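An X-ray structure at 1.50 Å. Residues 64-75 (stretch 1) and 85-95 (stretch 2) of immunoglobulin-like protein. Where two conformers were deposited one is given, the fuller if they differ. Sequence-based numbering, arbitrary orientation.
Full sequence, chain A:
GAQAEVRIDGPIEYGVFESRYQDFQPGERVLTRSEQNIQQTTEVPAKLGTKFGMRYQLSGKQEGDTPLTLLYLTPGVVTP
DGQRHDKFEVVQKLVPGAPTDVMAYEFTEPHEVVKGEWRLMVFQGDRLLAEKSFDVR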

# COMPACT_ATOMS: atom_id res chain seq x y z
N GLY A 64 9.26 -18.39 7.35
CA GLY A 64 8.06 -19.16 7.71
C GLY A 64 6.92 -18.31 8.24
O GLY A 64 5.93 -18.84 8.77
N ASP A 65 7.05 -17.00 8.12
CA ASP A 65 6.10 -16.07 8.72
C ASP A 65 4.85 -15.97 7.86
O ASP A 65 4.86 -16.20 6.63
CB ASP A 65 6.69 -14.66 8.87
CG ASP A 65 7.76 -14.57 9.95
OD1 ASP A 65 7.91 -15.54 10.73
OD2 ASP A 65 8.41 -13.52 10.02
N THR A 66 3.75 -15.69 8.53
CA THR A 66 2.50 -15.32 7.87
C THR A 66 2.78 -14.12 6.94
O THR A 66 3.39 -13.14 7.36
CB THR A 66 1.44 -14.96 8.91
OG1 THR A 66 1.20 -16.09 9.78
CG2 THR A 66 0.08 -14.50 8.28
N PRO A 67 2.37 -14.23 5.68
CA PRO A 67 2.54 -13.14 4.74
C PRO A 67 1.72 -11.91 5.10
O PRO A 67 0.91 -11.92 6.06
CB PRO A 67 2.05 -13.76 3.44
CG PRO A 67 0.92 -14.55 3.90
CD PRO A 67 1.44 -15.23 5.14
N LEU A 68 2.00 -10.82 4.38
CA LEU A 68 1.23 -9.62 4.56
C LEU A 68 -0.04 -9.70 3.74
O LEU A 68 -0.09 -10.28 2.67
CB LEU A 68 2.01 -8.38 4.16
CG LEU A 68 3.32 -8.12 4.91
CD1 LEU A 68 3.93 -6.78 4.37
CD2 LEU A 68 3.05 -8.12 6.45
N THR A 69 -1.10 -9.10 4.26
CA THR A 69 -2.32 -8.83 3.50
C THR A 69 -2.37 -7.29 3.32
O THR A 69 -2.46 -6.52 4.31
CB THR A 69 -3.59 -9.31 4.20
OG1 THR A 69 -3.53 -10.73 4.43
CG2 THR A 69 -4.83 -9.04 3.32
N LEU A 70 -2.32 -6.85 2.07
CA LEU A 70 -2.47 -5.43 1.74
C LEU A 70 -3.93 -5.23 1.36
O LEU A 70 -4.38 -5.72 0.30
CB LEU A 70 -1.59 -4.98 0.57
CG LEU A 70 -0.07 -4.80 0.73
CD1 LEU A 70 0.60 -6.01 1.42
CD2 LEU A 70 0.56 -4.63 -0.64
N LEU A 71 -4.65 -4.52 2.21
CA LEU A 71 -6.09 -4.31 2.05
C LEU A 71 -6.30 -2.90 1.59
O LEU A 71 -6.07 -1.96 2.33
CB LEU A 71 -6.82 -4.52 3.37
CG LEU A 71 -8.33 -4.27 3.26
CD1 LEU A 71 -8.98 -5.33 2.27
CD2 LEU A 71 -8.98 -4.31 4.65
N TYR A 72 -6.69 -2.73 0.33
CA TYR A 72 -7.01 -1.42 -0.20
C TYR A 72 -8.51 -1.25 -0.18
O TYR A 72 -9.22 -2.02 -0.81
CB TYR A 72 -6.61 -1.34 -1.68
CG TYR A 72 -5.14 -1.60 -2.02
CD1 TYR A 72 -4.60 -2.88 -2.03
CD2 TYR A 72 -4.29 -0.54 -2.32
CE1 TYR A 72 -3.28 -3.10 -2.34
CE2 TYR A 72 -2.96 -0.77 -2.65
CZ TYR A 72 -2.47 -2.01 -2.65
OH TYR A 72 -1.13 -2.22 -3.01
N LEU A 73 -9.00 -0.28 0.58
CA LEU A 73 -10.41 0.10 0.50
C LEU A 73 -10.54 1.33 -0.41
O LEU A 73 -9.85 2.36 -0.20
CB LEU A 73 -10.93 0.41 1.89
CG LEU A 73 -10.97 -0.73 2.90
CD1 LEU A 73 -11.49 -0.16 4.30
CD2 LEU A 73 -11.88 -1.85 2.43
N THR A 74 -11.46 1.25 -1.36
CA THR A 74 -11.59 2.22 -2.42
C THR A 74 -12.99 2.82 -2.39
O THR A 74 -13.87 2.27 -1.72
CB THR A 74 -11.31 1.65 -3.82
OG1 THR A 74 -12.51 1.06 -4.36
CG2 THR A 74 -10.24 0.57 -3.78
N PRO A 75 -13.21 3.96 -3.12
CA PRO A 75 -14.56 4.46 -3.25
C PRO A 75 -15.48 3.70 -4.20
O PRO A 75 -16.65 4.06 -4.33
CB PRO A 75 -14.35 5.89 -3.75
CG PRO A 75 -12.85 6.18 -3.56
CD PRO A 75 -12.22 4.88 -3.71
N HIS A 85 -15.19 -2.96 -7.58
CA HIS A 85 -14.17 -3.32 -6.61
C HIS A 85 -14.10 -2.22 -5.55
O HIS A 85 -13.45 -1.16 -5.74
CB HIS A 85 -12.83 -3.53 -7.32
CG HIS A 85 -12.92 -4.39 -8.52
ND1 HIS A 85 -12.63 -5.75 -8.50
CD2 HIS A 85 -13.32 -4.11 -9.79
CE1 HIS A 85 -12.82 -6.24 -9.72
NE2 HIS A 85 -13.26 -5.27 -10.51
N ASP A 86 -14.73 -2.48 -4.40
CA ASP A 86 -14.67 -1.57 -3.24
C ASP A 86 -13.49 -1.93 -2.33
O ASP A 86 -13.10 -1.13 -1.45
CB ASP A 86 -15.99 -1.67 -2.46
CG ASP A 86 -17.16 -1.22 -3.30
OD1 ASP A 86 -17.23 0.02 -3.50
OD2 ASP A 86 -17.95 -2.08 -3.76
N LYS A 87 -12.97 -3.12 -2.49
CA LYS A 87 -11.68 -3.46 -1.87
C LYS A 87 -10.87 -4.26 -2.83
O LYS A 87 -11.40 -4.98 -3.68
CB LYS A 87 -11.86 -4.24 -0.58
CG LYS A 87 -12.37 -5.66 -0.74
CD LYS A 87 -12.25 -6.36 0.60
CE LYS A 87 -12.76 -7.81 0.63
NZ LYS A 87 -11.81 -8.88 0.13
N PHE A 88 -9.56 -4.12 -2.70
CA PHE A 88 -8.61 -5.07 -3.29
C PHE A 88 -7.80 -5.68 -2.14
O PHE A 88 -7.46 -4.97 -1.17
CB PHE A 88 -7.64 -4.35 -4.21
CG PHE A 88 -8.30 -3.75 -5.40
CD1 PHE A 88 -8.80 -4.56 -6.40
CD2 PHE A 88 -8.40 -2.38 -5.54
CE1 PHE A 88 -9.41 -4.00 -7.51
CE2 PHE A 88 -9.02 -1.81 -6.67
CZ PHE A 88 -9.50 -2.63 -7.63
N GLU A 89 -7.50 -6.96 -2.25
CA GLU A 89 -6.62 -7.67 -1.29
C GLU A 89 -5.46 -8.34 -2.02
O GLU A 89 -5.64 -9.11 -2.98
CB GLU A 89 -7.43 -8.68 -0.51
CG GLU A 89 -8.05 -8.07 0.71
CD GLU A 89 -8.68 -9.11 1.65
OE1 GLU A 89 -9.79 -8.85 2.14
OE2 GLU A 89 -8.07 -10.19 1.88
N VAL A 90 -4.25 -8.04 -1.57
CA VAL A 90 -3.03 -8.53 -2.20
C VAL A 90 -2.26 -9.24 -1.11
O VAL A 90 -2.08 -8.66 -0.04
CB VAL A 90 -2.20 -7.40 -2.84
CG1 VAL A 90 -0.86 -7.93 -3.31
CG2 VAL A 90 -2.95 -6.77 -4.00
N VAL A 91 -1.88 -10.51 -1.37
CA VAL A 91 -1.06 -11.23 -0.37
C VAL A 91 0.40 -11.09 -0.79
O VAL A 91 0.71 -11.26 -1.96
CB VAL A 91 -1.49 -12.68 -0.15
CG1 VAL A 91 -0.50 -13.35 0.83
CG2 VAL A 91 -2.91 -12.68 0.45
N GLN A 92 1.26 -10.68 0.14
CA GLN A 92 2.68 -10.46 -0.14
C GLN A 92 3.54 -11.29 0.81
O GLN A 92 3.56 -11.02 2.02
CB GLN A 92 3.04 -8.97 0.01
CG GLN A 92 4.54 -8.62 -0.15
CD GLN A 92 4.87 -7.14 0.20
OE1 GLN A 92 4.15 -6.23 -0.19
NE2 GLN A 92 5.97 -6.92 0.94
N LYS A 93 4.27 -12.27 0.28
CA LYS A 93 5.23 -13.02 1.12
C LYS A 93 6.33 -12.07 1.63
O LYS A 93 6.87 -11.28 0.88
CB LYS A 93 5.86 -14.18 0.34
CG LYS A 93 6.94 -14.97 1.10
CD LYS A 93 7.04 -16.42 0.57
CE LYS A 93 8.29 -17.17 1.03
NZ LYS A 93 8.54 -17.16 2.52
N LEU A 94 6.63 -12.17 2.92
CA LEU A 94 7.71 -11.41 3.50
C LEU A 94 9.06 -11.90 2.99
O LEU A 94 9.33 -13.07 2.89
CB LEU A 94 7.65 -11.55 5.03
CG LEU A 94 6.45 -10.82 5.68
CD1 LEU A 94 6.34 -11.33 7.12
CD2 LEU A 94 6.61 -9.30 5.62
N VAL A 95 9.92 -10.95 2.64
CA VAL A 95 11.28 -11.25 2.17
C VAL A 95 12.25 -10.71 3.20
O VAL A 95 12.42 -9.51 3.29
CB VAL A 95 11.53 -10.59 0.80
CG1 VAL A 95 12.94 -10.72 0.38
CG2 VAL A 95 10.54 -11.18 -0.24
O HOH W 1 5.62 -14.41 4.58
O HOH W 2 -16.48 1.59 -1.50

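The strands within these two stretches run antiparallel in one sheet, with 161° between their N-to-C directions; the bridges run from Leu68-Gln92 to Leu73-Lys87. Before the ladder begins, water 1 joins the two backbones. It donates to Asp65 O (2.8 Å) and accepts from Leu94 N (3.0 Å). Leu94 points toward stretch 1, and its CD1 packs on Asp65 CB at 3.8 Å. Pro67 lays its CG against Val91 CG1 (3.6 Å), an apolar contact.

The ladder starts at Leu68. Leu68 N donates to Gln92 O (2.8 Å), and Gln92 N returns the bond to Leu68 O (2.9 Å). Buried Leu68 also meets Leu94, CG to CD2 at 3.6 Å. Thr69 and Val91 form a pair without N-H bonds between them. Leu70 N bonds Val90 O (2.8 Å), and Val90 N bonds Leu70 O (3.0 Å). Such pairs alternate in an antiparallel ladder, and so do the side chains: Leu68, Leu70 and Tyr72 share one face with Gln92, Val90 and Phe88; Thr69, Leu71 and Leu73 share the other with Val91, Glu89 and Lys87.

Leu71 CD1 reaches Glu89 CG at 3.3 Å, beside the salt bridge from Lys87 NZ to Glu89 OE1 (2.8 Å). Tyr72 N bonds Phe88 O, and Phe88 N bonds Tyr72 O, both at 2.8 Å. The Tyr72 ring packs CE1 against Val90 CG2 (4.0 Å).

Thr74 closes the pairing twice: its N donates to Asp86 O (2.9 Å) and its OG1 to His85 O (2.8 Å). Beyond it, the chain turns a corner at Pro75.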